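Local structure of endoglucanase (Clostridium thermocellum, 2C4X) at residues S144-A150 with Q234-E240; P10-F14 with V73-T78. The protein is the PKD-CBM44 part of a cellulosomal endoglucanase that probably hydrolyses cellulose, its CBM44 module recognising beta-glucan chains including xyloglucan. The protein carries 1 engineered substitution. All blocks are in the same frame, centred on the assembly; numbering follows the deposited sequence.

Interaction 1 of 2, residues S144-A150 with Q234-E240; sequences SEGEGTA and QVQTIDE. With EDO (1,2-ethanediol), chain F.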
ATOM      1  N   SER A 144      12.870  15.321 -21.760  1.00 43.25           N
ATOM      2  CA  SER A 144      13.376  14.402 -22.765  1.00 44.39           C
ATOM      3  C   SER A 144      13.615  15.102 -24.091  1.00 44.73           C
ATOM      4  O   SER A 144      12.890  16.032 -24.460  1.00 44.86           O
ATOM      5  CB  SER A 144      12.481  13.172 -22.930  1.00 44.37           C
ATOM      6  OG  SER A 144      11.231  13.496 -23.492  1.00 45.44           O
ATOM      7  N   GLU A 145      14.645  14.646 -24.791  1.00 45.24           N
ATOM      8  CA  GLU A 145      15.046  15.227 -26.057  1.00 45.90           C
ATOM      9  C   GLU A 145      14.648  14.327 -27.225  1.00 45.83           C
ATOM     10  O   GLU A 145      14.942  14.628 -28.385  1.00 45.73           O
ATOM     11  CB  GLU A 145      16.551  15.496 -26.041  1.00 46.20           C
ATOM     12  CG  GLU A 145      16.979  16.486 -24.957  1.00 47.90           C
ATOM     13  CD  GLU A 145      16.428  17.889 -25.192  1.00 51.24           C
ATOM     14  OE1 GLU A 145      16.679  18.464 -26.280  1.00 52.24           O
ATOM     15  OE2 GLU A 145      15.745  18.420 -24.285  1.00 53.19           O
ATOM     16  N   GLY A 146      13.961  13.233 -26.908  1.00 45.65           N
ATOM     17  CA  GLY A 146      13.520  12.274 -27.911  1.00 45.83           C
ATOM     18  C   GLY A 146      13.384  10.894 -27.314  1.00 46.06           C
ATOM     19  O   GLY A 146      13.036  10.752 -26.137  1.00 46.40           O
ATOM     20  N   GLU A 147      13.662   9.873 -28.122  1.00 45.99           N
ATOM     21  CA  GLU A 147      13.662   8.491 -27.643  1.00 46.17           C
ATOM     22  C   GLU A 147      14.812   8.262 -26.668  1.00 45.41           C
ATOM     23  O   GLU A 147      15.987   8.329 -27.027  1.00 45.13           O
ATOM     24  CB  GLU A 147      13.722   7.494 -28.803  1.00 46.17           C
ATOM     25  CG  GLU A 147      12.454   7.475 -29.671  1.00 47.60           C
ATOM     26  CD  GLU A 147      12.635   6.708 -30.974  1.00 47.87           C
ATOM     27  OE1 GLU A 147      13.387   5.705 -30.985  1.00 50.89           O
ATOM     28  OE2 GLU A 147      12.025   7.107 -31.991  1.00 50.35           O
ATOM     29  N   GLY A 148      14.458   8.013 -25.419  1.00 45.09           N
ATOM     30  CA  GLY A 148      15.451   7.767 -24.399  1.00 44.11           C
ATOM     31  C   GLY A 148      14.853   7.180 -23.143  1.00 43.44           C
ATOM     32  O   GLY A 148      13.720   6.687 -23.134  1.00 43.33           O
ATOM     33  N   THR A 149      15.633   7.262 -22.075  1.00 42.26           N
ATOM     34  CA  THR A 149      15.307   6.637 -20.817  1.00 41.39           C
ATOM     35  C   THR A 149      15.713   7.596 -19.696  1.00 40.10           C
ATOM     36  O   THR A 149      16.713   8.290 -19.817  1.00 39.48           O
ATOM     37  CB  THR A 149      16.065   5.288 -20.669  1.00 41.48           C
ATOM     38  OG1 THR A 149      15.904   4.507 -21.860  1.00 44.64           O
ATOM     39  CG2 THR A 149      15.503   4.504 -19.561  1.00 42.96           C
ATOM     40  N   ALA A 150      14.924   7.641 -18.625  1.00 38.87           N
ATOM     41  CA  ALA A 150      15.284   8.398 -17.429  1.00 38.31           C
ATOM     42  C   ALA A 150      15.040   7.542 -16.199  1.00 38.03           C
ATOM     43  O   ALA A 150      14.072   6.786 -16.161  1.00 37.89           O
ATOM     44  CB  ALA A 150      14.492   9.722 -17.357  1.00 37.66           C
ATOM     45  N   GLN A 234      12.080   3.634 -13.743  1.00 40.06           N
ATOM     46  CA  GLN A 234      12.552   3.973 -15.075  1.00 40.95           C
ATOM     47  C   GLN A 234      11.374   4.409 -15.949  1.00 40.96           C
ATOM     48  O   GLN A 234      10.303   3.793 -15.921  1.00 40.51           O
ATOM     49  CB  GLN A 234      13.263   2.782 -15.716  1.00 40.31           C
ATOM     50  CG  GLN A 234      13.975   3.118 -17.014  1.00 41.71           C
ATOM     51  CD  GLN A 234      14.651   1.921 -17.651  1.00 43.33           C
ATOM     52  OE1 GLN A 234      13.995   1.058 -18.225  1.00 47.22           O
ATOM     53  NE2 GLN A 234      15.978   1.883 -17.574  1.00 47.90           N
ATOM     54  N   VAL A 235      11.591   5.472 -16.721  1.00 41.19           N
ATOM     55  CA  VAL A 235      10.631   5.922 -17.727  1.00 41.85           C
ATOM     56  C   VAL A 235      11.258   5.837 -19.121  1.00 41.73           C
ATOM     57  O   VAL A 235      12.403   6.236 -19.310  1.00 41.06           O
ATOM     58  CB  VAL A 235      10.149   7.369 -17.445  1.00 41.83           C
ATOM     59  CG1 VAL A 235       9.265   7.861 -18.550  1.00 42.65           C
ATOM     60  CG2 VAL A 235       9.371   7.408 -16.167  1.00 43.22           C
ATOM     61  N   GLN A 236      10.509   5.294 -20.081  1.00 42.25           N
ATOM     62  CA  GLN A 236      10.923   5.314 -21.480  1.00 42.59           C
ATOM     63  C   GLN A 236      10.246   6.491 -22.173  1.00 43.23           C
ATOM     64  O   GLN A 236       9.019   6.602 -22.173  1.00 43.20           O
ATOM     65  CB  GLN A 236      10.581   3.992 -22.188  1.00 42.91           C
ATOM     66  CG  GLN A 236      11.118   3.883 -23.621  0.50 42.26           C
ATOM     67  CD  GLN A 236      10.368   2.868 -24.478  0.50 42.46           C
ATOM     68  OE1 GLN A 236       9.829   1.879 -23.975  0.50 42.55           O
ATOM     69  NE2 GLN A 236      10.338   3.109 -25.784  0.50 40.77           N
ATOM     70  N   THR A 237      11.052   7.370 -22.756  1.00 43.78           N
ATOM     71  CA  THR A 237      10.535   8.541 -23.450  1.00 44.62           C
ATOM     72  C   THR A 237      10.545   8.310 -24.963  1.00 44.94           C
ATOM     73  O   THR A 237      11.423   7.614 -25.485  1.00 44.77           O
ATOM     74  CB  THR A 237      11.319   9.818 -23.087  1.00 44.75           C
ATOM     75  OG1 THR A 237      12.686   9.683 -23.502  1.00 45.70           O
ATOM     76  CG2 THR A 237      11.263  10.072 -21.566  1.00 45.03           C
ATOM     77  N   ILE A 238       9.558   8.878 -25.650  1.00 45.45           N
ATOM     78  CA  ILE A 238       9.384   8.641 -27.084  1.00 46.35           C
ATOM     79  C   ILE A 238       9.460   9.899 -27.941  1.00 46.58           C
ATOM     80  O   ILE A 238       9.580   9.813 -29.166  1.00 46.62           O
ATOM     81  CB  ILE A 238       8.085   7.860 -27.394  1.00 46.45           C
ATOM     82  CG1 ILE A 238       6.902   8.433 -26.605  1.00 46.55           C
ATOM     83  CG2 ILE A 238       8.296   6.374 -27.103  1.00 47.15           C
ATOM     84  CD1 ILE A 238       5.581   8.413 -27.364  1.00 48.12           C
ATOM     85  N   ASP A 239       9.392  11.060 -27.294  1.00 47.15           N
ATOM     86  CA  ASP A 239       9.468  12.346 -27.988  1.00 47.67           C
ATOM     87  C   ASP A 239      10.041  13.422 -27.066  1.00 47.90           C
ATOM     88  O   ASP A 239      10.279  13.169 -25.881  1.00 47.89           O
ATOM     89  CB  ASP A 239       8.081  12.761 -28.494  1.00 47.82           C
ATOM     90  CG  ASP A 239       8.141  13.673 -29.719  1.00 48.79           C
ATOM     91  OD1 ASP A 239       9.246  14.111 -30.124  1.00 48.91           O
ATOM     92  OD2 ASP A 239       7.066  13.952 -30.286  1.00 50.01           O
ATOM     93  N   GLU A 240      10.281  14.607 -27.626  1.00 47.96           N
ATOM     94  CA  GLU A 240      10.663  15.785 -26.849  1.00 48.38           C
ATOM     95  C   GLU A 240       9.526  16.199 -25.918  1.00 47.97           C
ATOM     96  O   GLU A 240       8.349  15.993 -26.232  1.00 48.08           O
ATOM     97  CB  GLU A 240      10.986  16.954 -27.779  1.00 48.39           C
ATOM     98  CG  GLU A 240      12.412  16.999 -28.296  1.00 49.18           C
ATOM     99  CD  GLU A 240      12.644  18.164 -29.249  1.00 49.79           C
ATOM    100  OE1 GLU A 240      12.251  19.308 -28.912  1.00 51.10           O
ATOM    101  OE2 GLU A 240      13.219  17.936 -30.340  1.00 51.76           O
TER
HETATM  102  C1  EDO F1256      19.351   2.006 -15.799  1.00 79.43           C
HETATM  103  O1  EDO F1256      19.448   2.326 -14.408  1.00 79.53           O
HETATM  104  C2  EDO F1256      19.087   0.516 -15.967  1.00 79.83           C
HETATM  105  O2  EDO F1256      18.616   0.268 -17.298  1.00 80.59           O

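Interaction 2 of 2, residues P10-F14 with V73-T78; sequences PKAIF and VKLIVT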
ATOM      1  N   PRO A  10     -27.722 -19.747  16.319  1.00 36.48           N
ATOM      2  CA  PRO A  10     -28.048 -18.577  15.517  1.00 36.82           C
ATOM      3  C   PRO A  10     -27.022 -18.385  14.393  1.00 37.86           C
ATOM      4  O   PRO A  10     -25.960 -19.018  14.407  1.00 37.95           O
ATOM      5  CB  PRO A  10     -27.981 -17.414  16.518  1.00 36.41           C
ATOM      6  CG  PRO A  10     -27.131 -17.913  17.656  1.00 36.76           C
ATOM      7  CD  PRO A  10     -27.290 -19.407  17.692  1.00 36.22           C
ATOM      8  N   LYS A  11     -27.339 -17.541  13.425  1.00 37.91           N
ATOM      9  CA  LYS A  11     -26.375 -17.232  12.367  1.00 38.87           C
ATOM     10  C   LYS A  11     -25.731 -15.873  12.618  1.00 38.48           C
ATOM     11  O   LYS A  11     -26.424 -14.884  12.852  1.00 38.55           O
ATOM     12  CB  LYS A  11     -27.018 -17.360  10.988  1.00 38.93           C
ATOM     13  CG  LYS A  11     -27.381 -18.842  10.695  1.00 40.74           C
ATOM     14  CD  LYS A  11     -27.706 -19.173   9.237  1.00 41.17           C
ATOM     15  CE  LYS A  11     -26.436 -19.245   8.352  1.00 46.68           C
ATOM     16  NZ  LYS A  11     -25.287 -20.089   8.876  1.00 47.55           N
ATOM     17  N   ALA A  12     -24.400 -15.867  12.631  1.00 37.66           N
ATOM     18  CA  ALA A  12     -23.606 -14.695  12.948  1.00 37.17           C
ATOM     19  C   ALA A  12     -22.991 -14.126  11.670  1.00 36.89           C
ATOM     20  O   ALA A  12     -22.387 -14.845  10.858  1.00 36.23           O
ATOM     21  CB  ALA A  12     -22.516 -15.047  13.951  1.00 37.27           C
ATOM     22  N   ILE A  13     -23.162 -12.828  11.482  1.00 36.40           N
ATOM     23  CA  ILE A  13     -22.583 -12.148  10.323  1.00 36.10           C
ATOM     24  C   ILE A  13     -22.532 -10.665  10.649  1.00 35.65           C
ATOM     25  O   ILE A  13     -23.369 -10.156  11.399  1.00 35.36           O
ATOM     26  CB  ILE A  13     -23.410 -12.384   9.018  1.00 36.40           C
ATOM     27  CG1 ILE A  13     -22.612 -11.920   7.782  1.00 36.78           C
ATOM     28  CG2 ILE A  13     -24.771 -11.686   9.113  1.00 37.14           C
ATOM     29  CD1 ILE A  13     -23.154 -12.394   6.441  1.00 36.30           C
ATOM     30  N   PHE A  14     -21.538  -9.982  10.102  1.00 35.16           N
ATOM     31  CA  PHE A  14     -21.503  -8.534  10.196  1.00 35.29           C
ATOM     32  C   PHE A  14     -20.823  -7.905   9.005  1.00 34.85           C
ATOM     33  O   PHE A  14     -20.064  -8.566   8.294  1.00 34.58           O
ATOM     34  CB  PHE A  14     -20.857  -8.068  11.516  1.00 34.85           C
ATOM     35  CG  PHE A  14     -19.372  -8.321  11.604  1.00 34.70           C
ATOM     36  CD1 PHE A  14     -18.883  -9.502  12.164  1.00 34.13           C
ATOM     37  CD2 PHE A  14     -18.464  -7.365  11.152  1.00 33.81           C
ATOM     38  CE1 PHE A  14     -17.502  -9.732  12.260  1.00 33.77           C
ATOM     39  CE2 PHE A  14     -17.088  -7.588  11.234  1.00 33.96           C
ATOM     40  CZ  PHE A  14     -16.607  -8.768  11.789  1.00 33.56           C
ATOM     41  N   VAL A  73     -11.570  -9.099  13.475  1.00 35.78           N
ATOM     42  CA  VAL A  73     -12.728  -8.784  14.307  1.00 35.07           C
ATOM     43  C   VAL A  73     -13.601 -10.024  14.341  1.00 35.25           C
ATOM     44  O   VAL A  73     -14.043 -10.501  13.293  1.00 34.98           O
ATOM     45  CB  VAL A  73     -13.509  -7.551  13.776  1.00 35.49           C
ATOM     46  CG1 VAL A  73     -14.747  -7.240  14.672  1.00 33.66           C
ATOM     47  CG2 VAL A  73     -12.570  -6.345  13.682  1.00 34.31           C
ATOM     48  N   LYS A  74     -13.787 -10.575  15.542  1.00 34.59           N
ATOM     49  CA  LYS A  74     -14.614 -11.748  15.734  1.00 34.41           C
ATOM     50  C   LYS A  74     -15.914 -11.374  16.429  1.00 34.30           C
ATOM     51  O   LYS A  74     -15.903 -10.751  17.494  1.00 34.48           O
ATOM     52  CB  LYS A  74     -13.874 -12.821  16.550  1.00 34.12           C
ATOM     53  CG  LYS A  74     -14.715 -14.075  16.819  1.00 34.55           C
ATOM     54  CD  LYS A  74     -13.898 -15.100  17.579  1.00 35.18           C
ATOM     55  CE  LYS A  74     -14.563 -16.459  17.580  1.00 40.09           C
ATOM     56  NZ  LYS A  74     -13.871 -17.403  18.534  1.00 38.91           N
ATOM     57  N   LEU A  75     -17.033 -11.760  15.817  1.00 33.92           N
ATOM     58  CA  LEU A  75     -18.334 -11.599  16.438  1.00 34.00           C
ATOM     59  C   LEU A  75     -18.848 -12.952  16.875  1.00 34.37           C
ATOM     60  O   LEU A  75     -18.853 -13.899  16.091  1.00 34.04           O
ATOM     61  CB  LEU A  75     -19.337 -10.992  15.448  1.00 33.61           C
ATOM     62  CG  LEU A  75     -20.833 -11.077  15.804  1.00 34.06           C
ATOM     63  CD1 LEU A  75     -21.170 -10.129  16.971  1.00 33.35           C
ATOM     64  CD2 LEU A  75     -21.694 -10.765  14.565  1.00 33.26           C
ATOM     65  N   ILE A  76     -19.303 -13.030  18.122  1.00 34.79           N
ATOM     66  CA  ILE A  76     -20.067 -14.172  18.590  1.00 34.62           C
ATOM     67  C   ILE A  76     -21.494 -13.725  18.930  1.00 35.04           C
ATOM     68  O   ILE A  76     -21.714 -12.771  19.683  1.00 34.36           O
ATOM     69  CB  ILE A  76     -19.405 -14.860  19.803  1.00 35.07           C
ATOM     70  CG1 ILE A  76     -18.017 -15.395  19.428  1.00 34.42           C
ATOM     71  CG2 ILE A  76     -20.277 -16.019  20.329  1.00 34.04           C
ATOM     72  CD1 ILE A  76     -17.153 -15.802  20.629  1.00 35.41           C
ATOM     73  N   VAL A  77     -22.453 -14.446  18.365  1.00 35.06           N
ATOM     74  CA  VAL A  77     -23.864 -14.196  18.567  1.00 35.34           C
ATOM     75  C   VAL A  77     -24.434 -15.353  19.382  1.00 35.44           C
ATOM     76  O   VAL A  77     -24.203 -16.523  19.056  1.00 35.44           O
ATOM     77  CB  VAL A  77     -24.567 -14.073  17.182  1.00 35.76           C
ATOM     78  CG1 VAL A  77     -26.057 -14.186  17.301  1.00 37.56           C
ATOM     79  CG2 VAL A  77     -24.193 -12.763  16.508  1.00 35.01           C
ATOM     80  N   THR A  78     -25.174 -15.031  20.444  1.00 34.81           N
ATOM     81  CA  THR A  78     -25.715 -16.045  21.330  1.00 34.96           C
ATOM     82  C   THR A  78     -27.223 -15.897  21.396  1.00 34.72           C
ATOM     83  O   THR A  78     -27.731 -14.788  21.561  1.00 34.38           O
ATOM     84  CB  THR A  78     -25.084 -15.942  22.746  1.00 35.16           C
ATOM     85  OG1 THR A  78     -23.657 -15.945  22.616  1.00 36.68           O
ATOM     86  CG2 THR A  78     -25.519 -17.088  23.666  1.00 34.26           C
TER

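Interaction 1 of 2, residues S144-A150 with Q234-E240
In the beta-sandwich of the CBM44 module, two chain corners lie side by side at one end of the sandwich. Strand 137-145 turns at Gly146 and Glu147 into strand 148-155 of the other sheet, and strand 229-238 turns at Asp239 and Glu240 into 241-251. Gly148-Thr237 and Ala150-Val235 are antiparallel hydrogen-bonded pairs; Thr237 N to Gly148 O measures 2.8 Å and Val235 N to Ala150 O 2.9 Å.

Two p rotamers tie the corners together. With chi1 at 63°, Thr237 directs OG1 to Gly146 O (2.9 Å), a side-chain bond at the turn itself. Ser144, chi1 68°, likewise gives its hydroxyl to Asp239: OG to O is 2.6 Å. Glycine suits the first corner: at phi 153°, psi -147°, a CB on Gly146 would jam against the preceding carbonyl.

Ala150 and Val235 (chi1 t) face the sandwich interior, where Trp140 touches both and Phe243 and Ile245 pack on Val235. On the other face, Thr149 (m) meets the extended Gln234 (chi1 and chi2 t), with CG2 and CG 3.3 Å apart. The Gln234 amide is held chiefly by OE1, which accepts a bond from Gln182; NE2 makes weak bonds to Glu151 and, at 3.1 Å, to O2 of a 1,2-ethanediol probably left from crystallisation. At the far corner, Asp239 (chi1 t) brings its carboxylate to the backbone of the following residue, OD1 lying 2.7 Å from Glu240 N in a hydrogen bond.

Interaction 2 of 2, residues P10-F14 with V73-T78
Apolar side chains make most of this contact, and no hydrogen bond joins the two segments. Pro10, Ala12 and Phe14 alternate along an irregular run with their CA-CB bonds toward strand 73-78, which answers with Val77, Leu75 and Val73. Pro10 CB lies 3.8 Å from Val77 CG1, Ala12 CB 3.8 Å from Val77 CG2, and Phe14 CD1 3.6 Å from Leu75 CB; Phe14 CZ also reaches Val73 CG1 at 3.8 Å. Their end-to-end directions differ by 155°, so the two segments run roughly antiparallel.

Backbone oxygens supply a second kind of contact. Val73 O meets the edge of the Phe14 ring, 3.4 Å from CZ, and Leu75 CD2 rests 3.6 Å from Ile13 O.

Aromatic and polar links lead outward. Phe14 makes edge-to-face contacts with Trp46 and Phe87, while segment 10-14 is held by hydrogen bonds to residues of the same chain, Lys11 to Ile35 through the backbone and Ile13 N to Ser34 OG.

At one end Pro10 nears a calcium site formed by Asn7, Gln8, Asp36, Asp38 and Asp79, its side chain about 5 Å from the ion. Inward-facing apolar residues of this sort, meeting across two layers, are typical of the immunoglobulin-like beta-sandwich of PKD domains.

How the interactions relate
The two contacts sit in different domains, on opposite sides of the chain's centre with their own centres 56 Å apart, and they share no strand. Interaction 2 belongs to the PKD core: most of its touching residues are buried, and apolar side chains meet across the sandwich without a cross-segment hydrogen bond. Interaction 1 lies at the end of the CBM44 sandwich, only partly buried; there the partners are neighbours, so backbone ladder bonds and hydroxyl-to-carbonyl bonds dominate, with just a few side chains turned inward. Interaction 2 also borders a calcium site, whereas interaction 1 is away from both metal sites.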